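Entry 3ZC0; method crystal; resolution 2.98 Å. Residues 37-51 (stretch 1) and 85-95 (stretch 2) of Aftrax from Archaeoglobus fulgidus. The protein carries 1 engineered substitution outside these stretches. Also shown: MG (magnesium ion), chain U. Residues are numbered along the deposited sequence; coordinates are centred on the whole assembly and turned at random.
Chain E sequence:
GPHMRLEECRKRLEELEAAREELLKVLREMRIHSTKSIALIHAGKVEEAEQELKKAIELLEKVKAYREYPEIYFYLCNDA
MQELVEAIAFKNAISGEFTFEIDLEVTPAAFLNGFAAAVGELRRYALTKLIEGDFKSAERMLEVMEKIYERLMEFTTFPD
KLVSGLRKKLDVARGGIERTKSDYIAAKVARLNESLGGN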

ATOM      1  N   SER E  37      -9.237  -3.227 -30.972  1.00 40.63           N
ATOM      2  CA  SER E  37     -10.538  -3.243 -31.618  1.00 37.36           C
ATOM      3  C   SER E  37     -11.463  -2.197 -30.977  1.00 35.59           C
ATOM      4  O   SER E  37     -12.129  -1.410 -31.682  1.00 51.81           O
ATOM      5  CB  SER E  37     -11.142  -4.648 -31.589  1.00 29.01           C
ATOM      6  OG  SER E  37     -11.921  -4.834 -30.432  1.00 36.21           O
ATOM      7  N   ILE E  38     -11.478  -2.151 -29.648  1.00 27.42           N
ATOM      8  CA  ILE E  38     -12.361  -1.174 -28.988  1.00 41.95           C
ATOM      9  C   ILE E  38     -11.963   0.284 -29.302  1.00 44.02           C
ATOM     10  O   ILE E  38     -12.817   1.141 -29.653  1.00 45.20           O
ATOM     11  CB  ILE E  38     -12.449  -1.391 -27.464  1.00 32.28           C
ATOM     12  CG1 ILE E  38     -12.945  -2.800 -27.149  1.00 31.98           C
ATOM     13  CG2 ILE E  38     -13.400  -0.394 -26.850  1.00 40.89           C
ATOM     14  CD1 ILE E  38     -12.979  -3.099 -25.678  1.00 33.54           C
ATOM     15  N   ALA E  39     -10.661   0.541 -29.193  1.00 33.49           N
ATOM     16  CA  ALA E  39     -10.100   1.843 -29.530  1.00 42.33           C
ATOM     17  C   ALA E  39     -10.532   2.261 -30.918  1.00 45.42           C
ATOM     18  O   ALA E  39     -10.939   3.400 -31.135  1.00 37.33           O
ATOM     19  CB  ALA E  39      -8.579   1.798 -29.473  1.00 33.02           C
ATOM     20  N   LEU E  40     -10.429   1.316 -31.846  1.00 36.06           N
ATOM     21  CA  LEU E  40     -10.692   1.566 -33.253  1.00 39.83           C
ATOM     22  C   LEU E  40     -12.132   1.984 -33.462  1.00 40.29           C
ATOM     23  O   LEU E  40     -12.408   2.928 -34.208  1.00 28.80           O
ATOM     24  CB  LEU E  40     -10.355   0.331 -34.091  1.00 26.46           C
ATOM     25  CG  LEU E  40      -8.866   0.220 -34.373  1.00 39.90           C
ATOM     26  CD1 LEU E  40      -8.537  -1.157 -34.898  1.00 46.25           C
ATOM     27  CD2 LEU E  40      -8.449   1.298 -35.359  1.00 35.14           C
ATOM     28  N   ILE E  41     -13.050   1.288 -32.799  1.00 45.16           N
ATOM     29  CA  ILE E  41     -14.448   1.677 -32.905  1.00 41.14           C
ATOM     30  C   ILE E  41     -14.624   3.116 -32.456  1.00 34.46           C
ATOM     31  O   ILE E  41     -15.285   3.914 -33.117  1.00 47.10           O
ATOM     32  CB  ILE E  41     -15.340   0.823 -32.034  1.00 46.31           C
ATOM     33  CG1 ILE E  41     -15.326  -0.627 -32.530  1.00 40.51           C
ATOM     34  CG2 ILE E  41     -16.735   1.425 -32.022  1.00 23.54           C
ATOM     35  CD1 ILE E  41     -16.209  -1.556 -31.721  1.00 52.19           C
ATOM     36  N   HIS E  42     -14.016   3.457 -31.330  1.00 47.60           N
ATOM     37  CA  HIS E  42     -14.085   4.852 -30.891  1.00 41.56           C
ATOM     38  C   HIS E  42     -13.463   5.856 -31.890  1.00 42.43           C
ATOM     39  O   HIS E  42     -13.911   6.997 -32.004  1.00 45.79           O
ATOM     40  CB  HIS E  42     -13.475   5.016 -29.499  1.00 34.06           C
ATOM     41  CG  HIS E  42     -14.344   4.502 -28.394  1.00 34.90           C
ATOM     42  ND1 HIS E  42     -15.645   4.926 -28.209  1.00 54.68           N
ATOM     43  CD2 HIS E  42     -14.097   3.607 -27.411  1.00 26.13           C
ATOM     44  CE1 HIS E  42     -16.162   4.303 -27.166  1.00 52.03           C
ATOM     45  NE2 HIS E  42     -15.242   3.501 -26.659  1.00 34.09           N
ATOM     46  N   ALA E  43     -12.439   5.435 -32.619  1.00 41.77           N
ATOM     47  CA  ALA E  43     -11.807   6.312 -33.594  1.00 41.51           C
ATOM     48  C   ALA E  43     -12.591   6.327 -34.900  1.00 57.12           C
ATOM     49  O   ALA E  43     -12.100   6.826 -35.921  1.00 47.77           O
ATOM     50  CB  ALA E  43     -10.383   5.891 -33.845  1.00 33.07           C
ATOM     51  N   GLY E  44     -13.806   5.779 -34.864  1.00 37.39           N
ATOM     52  CA  GLY E  44     -14.652   5.709 -36.043  1.00 45.01           C
ATOM     53  C   GLY E  44     -14.107   4.894 -37.214  1.00 55.99           C
ATOM     54  O   GLY E  44     -14.509   5.100 -38.358  1.00 56.26           O
ATOM     55  N   LYS E  45     -13.190   3.972 -36.930  1.00 60.67           N
ATOM     56  CA  LYS E  45     -12.684   3.035 -37.931  1.00 39.53           C
ATOM     57  C   LYS E  45     -13.271   1.636 -37.671  1.00 60.77           C
ATOM     58  O   LYS E  45     -12.559   0.709 -37.253  1.00 65.35           O
ATOM     59  CB  LYS E  45     -11.156   2.990 -37.905  1.00 35.47           C
ATOM     60  CG  LYS E  45     -10.483   4.323 -38.163  1.00 45.37           C
ATOM     61  CD  LYS E  45      -8.964   4.169 -38.231  1.00 53.86           C
ATOM     62  CE  LYS E  45      -8.254   5.515 -38.394  1.00 66.18           C
ATOM     63  NZ  LYS E  45      -6.771   5.388 -38.215  1.00 84.64           N
ATOM     64  N   VAL E  46     -14.570   1.496 -37.922  1.00 49.10           N
ATOM     65  CA  VAL E  46     -15.310   0.281 -37.572  1.00 70.73           C
ATOM     66  C   VAL E  46     -14.834  -1.021 -38.284  1.00 58.71           C
ATOM     67  O   VAL E  46     -14.744  -2.098 -37.668  1.00 49.33           O
ATOM     68  CB  VAL E  46     -16.841   0.522 -37.735  1.00 49.26           C
ATOM     69  CG1 VAL E  46     -17.128   1.206 -39.064  1.00 83.45           C
ATOM     70  CG2 VAL E  46     -17.632  -0.775 -37.581  1.00 36.55           C
ATOM     71  N   GLU E  47     -14.514  -0.922 -39.571  1.00 76.92           N
ATOM     72  CA  GLU E  47     -14.033  -2.088 -40.310  1.00 65.40           C
ATOM     73  C   GLU E  47     -12.707  -2.584 -39.732  1.00 57.58           C
ATOM     74  O   GLU E  47     -12.531  -3.786 -39.492  1.00 71.91           O
ATOM     75  CB  GLU E  47     -13.905  -1.783 -41.812  1.00 55.47           C
ATOM     76  N   GLU E  48     -11.775  -1.664 -39.496  1.00 48.18           N
ATOM     77  CA  GLU E  48     -10.475  -2.052 -38.960  1.00 52.01           C
ATOM     78  C   GLU E  48     -10.613  -2.714 -37.586  1.00 56.51           C
ATOM     79  O   GLU E  48      -9.950  -3.721 -37.289  1.00 52.54           O
ATOM     80  CB  GLU E  48      -9.537  -0.853 -38.907  1.00 56.42           C
ATOM     81  CG  GLU E  48      -8.066  -1.223 -38.788  1.00 55.05           C
ATOM     82  CD  GLU E  48      -7.159  -0.024 -38.980  1.00 76.70           C
ATOM     83  OE1 GLU E  48      -7.640   1.032 -39.463  1.00 62.41           O
ATOM     84  OE2 GLU E  48      -5.964  -0.141 -38.642  1.00 73.26           O
ATOM     85  N   ALA E  49     -11.496  -2.152 -36.765  1.00 54.51           N
ATOM     86  CA  ALA E  49     -11.857  -2.765 -35.491  1.00 50.70           C
ATOM     87  C   ALA E  49     -12.373  -4.196 -35.698  1.00 50.57           C
ATOM     88  O   ALA E  49     -12.070  -5.106 -34.903  1.00 57.74           O
ATOM     89  CB  ALA E  49     -12.901  -1.921 -34.777  1.00 52.11           C
ATOM     90  N   GLU E  50     -13.151  -4.390 -36.762  1.00 46.51           N
ATOM     91  CA  GLU E  50     -13.651  -5.719 -37.095  1.00 56.54           C
ATOM     92  C   GLU E  50     -12.484  -6.681 -37.330  1.00 64.59           C
ATOM     93  O   GLU E  50     -12.463  -7.817 -36.808  1.00 47.25           O
ATOM     94  CB  GLU E  50     -14.546  -5.657 -38.329  1.00 74.84           C
ATOM     95  CG  GLU E  50     -15.113  -6.986 -38.721  1.00 94.01           C
ATOM     96  CD  GLU E  50     -15.994  -7.548 -37.636  1.00 92.47           C
ATOM     97  OE1 GLU E  50     -17.032  -6.912 -37.347  1.00112.75           O
ATOM     98  OE2 GLU E  50     -15.646  -8.610 -37.073  1.00 79.83           O
ATOM     99  N   GLN E  51     -11.504  -6.216 -38.105  1.00 57.21           N
ATOM    100  CA  GLN E  51     -10.307  -7.016 -38.345  1.00 55.68           C
ATOM    101  C   GLN E  51      -9.606  -7.410 -37.048  1.00 49.37           C
ATOM    102  O   GLN E  51      -9.347  -8.594 -36.806  1.00 57.51           O
ATOM    103  CB  GLN E  51      -9.341  -6.298 -39.292  1.00 65.86           C
ATOM    104  CG  GLN E  51      -9.288  -6.925 -40.678  1.00 66.19           C
ATOM    105  CD  GLN E  51     -10.675  -7.286 -41.201  1.00 99.25           C
ATOM    106  OE1 GLN E  51     -11.156  -8.413 -41.017  1.00 88.08           O
ATOM    107  NE2 GLN E  51     -11.326  -6.325 -41.853  1.00111.67           N
ATOM    108  N   VAL E  85     -14.183 -10.627 -23.823  1.00 27.47           N
ATOM    109  CA  VAL E  85     -15.600 -10.433 -23.542  1.00 28.35           C
ATOM    110  C   VAL E  85     -15.976  -8.953 -23.669  1.00 46.67           C
ATOM    111  O   VAL E  85     -16.965  -8.634 -24.328  1.00 45.33           O
ATOM    112  CB  VAL E  85     -16.035 -10.984 -22.170  1.00 36.33           C
ATOM    113  CG1 VAL E  85     -17.505 -10.704 -21.942  1.00 40.70           C
ATOM    114  CG2 VAL E  85     -15.778 -12.476 -22.080  1.00 36.57           C
ATOM    115  N   GLU E  86     -15.184  -8.055 -23.076  1.00 39.68           N
ATOM    116  CA  GLU E  86     -15.486  -6.623 -23.141  1.00 34.72           C
ATOM    117  C   GLU E  86     -15.668  -6.169 -24.593  1.00 46.75           C
ATOM    118  O   GLU E  86     -16.707  -5.588 -24.954  1.00 40.28           O
ATOM    119  CB  GLU E  86     -14.387  -5.792 -22.448  1.00 55.25           C
ATOM    120  CG  GLU E  86     -14.603  -4.246 -22.432  1.00 33.32           C
ATOM    121  CD  GLU E  86     -13.381  -3.478 -21.931  1.00 45.81           C
ATOM    122  OE1 GLU E  86     -12.356  -4.118 -21.631  1.00 65.03           O
ATOM    123  OE2 GLU E  86     -13.428  -2.233 -21.835  1.00 57.30           O
ATOM    124  N   ALA E  87     -14.663  -6.460 -25.420  1.00 42.29           N
ATOM    125  CA  ALA E  87     -14.683  -6.093 -26.845  1.00 39.84           C
ATOM    126  C   ALA E  87     -15.891  -6.647 -27.597  1.00 46.00           C
ATOM    127  O   ALA E  87     -16.507  -5.937 -28.412  1.00 41.70           O
ATOM    128  CB  ALA E  87     -13.392  -6.552 -27.528  1.00 42.57           C
ATOM    129  N   ILE E  88     -16.225  -7.912 -27.320  1.00 40.70           N
ATOM    130  CA  ILE E  88     -17.378  -8.527 -27.966  1.00 43.06           C
ATOM    131  C   ILE E  88     -18.692  -7.888 -27.528  1.00 47.58           C
ATOM    132  O   ILE E  88     -19.481  -7.448 -28.360  1.00 49.69           O
ATOM    133  CB  ILE E  88     -17.470 -10.025 -27.712  1.00 47.54           C
ATOM    134  CG1 ILE E  88     -16.351 -10.770 -28.446  1.00 40.90           C
ATOM    135  CG2 ILE E  88     -18.830 -10.520 -28.180  1.00 37.15           C
ATOM    136  CD1 ILE E  88     -16.008 -12.102 -27.821  1.00 33.25           C
ATOM    137  N   ALA E  89     -18.927  -7.844 -26.223  1.00 38.75           N
ATOM    138  CA  ALA E  89     -20.119  -7.190 -25.687  1.00 44.51           C
ATOM    139  C   ALA E  89     -20.296  -5.786 -26.264  1.00 41.69           C
ATOM    140  O   ALA E  89     -21.384  -5.430 -26.720  1.00 44.44           O
ATOM    141  CB  ALA E  89     -20.064  -7.143 -24.175  1.00 37.12           C
ATOM    142  N   PHE E  90     -19.214  -5.012 -26.273  1.00 34.37           N
ATOM    143  CA  PHE E  90     -19.248  -3.667 -26.809  1.00 37.30           C
ATOM    144  C   PHE E  90     -19.693  -3.655 -28.279  1.00 53.63           C
ATOM    145  O   PHE E  90     -20.713  -3.007 -28.622  1.00 41.62           O
ATOM    146  CB  PHE E  90     -17.891  -2.993 -26.628  1.00 41.68           C
ATOM    147  CG  PHE E  90     -17.826  -1.592 -27.181  1.00 35.92           C
ATOM    148  CD1 PHE E  90     -18.727  -0.634 -26.764  1.00 37.65           C
ATOM    149  CD2 PHE E  90     -16.858  -1.238 -28.108  1.00 26.40           C
ATOM    150  CE1 PHE E  90     -18.676   0.655 -27.268  1.00 45.62           C
ATOM    151  CE2 PHE E  90     -16.792   0.046 -28.605  1.00 37.67           C
ATOM    152  CZ  PHE E  90     -17.704   0.999 -28.190  1.00 40.22           C
ATOM    153  N   LYS E  91     -18.960  -4.386 -29.132  1.00 52.09           N
ATOM    154  CA  LYS E  91     -19.310  -4.456 -30.564  1.00 63.00           C
ATOM    155  C   LYS E  91     -20.769  -4.823 -30.749  1.00 62.84           C
ATOM    156  O   LYS E  91     -21.475  -4.182 -31.519  1.00 66.58           O
ATOM    157  CB  LYS E  91     -18.434  -5.455 -31.332  1.00 54.51           C
ATOM    158  CG  LYS E  91     -18.190  -5.102 -32.810  1.00 54.51           C
ATOM    159  CD  LYS E  91     -19.413  -5.337 -33.710  1.00 78.91           C
ATOM    160  CE  LYS E  91     -19.082  -5.270 -35.224  1.00 88.05           C
ATOM    161  NZ  LYS E  91     -18.569  -3.948 -35.741  1.00 68.14           N
ATOM    162  N   ASN E  92     -21.213  -5.852 -30.032  1.00 51.97           N
ATOM    163  CA  ASN E  92     -22.608  -6.267 -30.071  1.00 52.51           C
ATOM    164  C   ASN E  92     -23.570  -5.123 -29.774  1.00 64.19           C
ATOM    165  O   ASN E  92     -24.517  -4.888 -30.537  1.00 65.54           O
ATOM    166  CB  ASN E  92     -22.863  -7.432 -29.115  1.00 54.53           C
ATOM    167  CG  ASN E  92     -22.302  -8.742 -29.641  1.00 71.86           C
ATOM    168  OD1 ASN E  92     -21.884  -8.832 -30.800  1.00 57.23           O
ATOM    169  ND2 ASN E  92     -22.294  -9.763 -28.799  1.00 62.72           N
ATOM    170  N   ALA E  93     -23.315  -4.402 -28.686  1.00 53.14           N
ATOM    171  CA  ALA E  93     -24.216  -3.334 -28.278  1.00 49.79           C
ATOM    172  C   ALA E  93     -24.296  -2.206 -29.321  1.00 70.22           C
ATOM    173  O   ALA E  93     -25.390  -1.767 -29.708  1.00 61.55           O
ATOM    174  CB  ALA E  93     -23.817  -2.789 -26.909  1.00 47.39           C
ATOM    175  N   ILE E  94     -23.151  -1.728 -29.793  1.00 60.89           N
ATOM    176  CA  ILE E  94     -23.224  -0.633 -30.750  1.00 60.22           C
ATOM    177  C   ILE E  94     -23.760  -1.118 -32.095  1.00 63.38           C
ATOM    178  O   ILE E  94     -24.097  -0.308 -32.958  1.00 77.82           O
ATOM    179  CB  ILE E  94     -21.869   0.059 -30.962  1.00 55.05           C
ATOM    180  CG1 ILE E  94     -20.936  -0.866 -31.726  1.00 48.08           C
ATOM    181  CG2 ILE E  94     -21.273   0.483 -29.634  1.00 33.81           C
ATOM    182  CD1 ILE E  94     -19.791  -0.167 -32.306  1.00 37.15           C
ATOM    183  N   SER E  95     -23.830  -2.437 -32.269  1.00 67.65           N
ATOM    184  CA  SER E  95     -24.308  -3.024 -33.515  1.00 62.71           C
ATOM    185  C   SER E  95     -25.764  -3.471 -33.434  1.00 61.53           C
ATOM    186  O   SER E  95     -26.168  -4.399 -34.125  1.00 82.40           O
ATOM    187  CB  SER E  95     -23.423  -4.192 -33.947  1.00 66.32           C
ATOM    188  OG  SER E  95     -22.200  -3.741 -34.508  1.00 66.70           O
TER
HETATM  189 MG    MG U 197     -11.998  -0.649 -21.443  1.00 45.95          MG
HETATM  190  O   HOH W   1     -13.617   0.021 -20.364  1.00 47.42           O

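The centre of the contact is apolar and is built around Phe90, whose CA-to-CB bond points toward stretch 1 and whose ring, with chi1 at t, lies against three residues of the helix 37-42. Ile38 CG2 sits 3.8 Å from Phe90 CD2, and Ile41 CD1 approaches Phe90 CE2 to 3.6 Å. His42 completes the group, its CE1 lying 3.8 Å from Phe90 CZ; the two rings meet obliquely, with centroids 5.2 Å apart and planes inclined at 34°.

Ile38 and Ile41, both in the m, t rotamer, extend this core in the two directions along helix 85-94. Toward its start, Ile38 CD1 packs 3.6 Å from Ala87 CA, and Ile38 CG1 lies 3.8 Å from Ala87 CB. The CA atoms of Ile38 and Ala87, 5.8 Å apart, are the nearest across the two stretches, and the Ala87 methyl lies beside Ile38. Toward the end of the helix, Ile41 CG2 meets Ile94 CD1 at 3.5 Å. The axes of helix 37-42 and helix 85-94 are inclined at 29° and run in broadly the same direction, so the contacts advance broadly together, from Ile38 beside Ala87 to Ile41 beside Ile94.

Polar groups border this core. Ser37 OG rests 3.7 Å from Ala87 CB and finds its hydrogen bond elsewhere in the structure. The aliphatic part of Glu86 leads to a carboxylate whose CD lies 3.8 Å from Ile38 CD1, while Glu86 OE2 binds the magnesium ion MG at 2.2 Å. At the other edge, Lys91 reaches across to the helix that starts at Val46. Its NZ lies 3.8 Å from Val46 CG2 and forms a long salt bridge with Glu50, Lys91 NZ to Glu50 OE1 being 3.7 Å. No hydrogen bond links the two stretches, so their direct association rests mainly on side-chain packing.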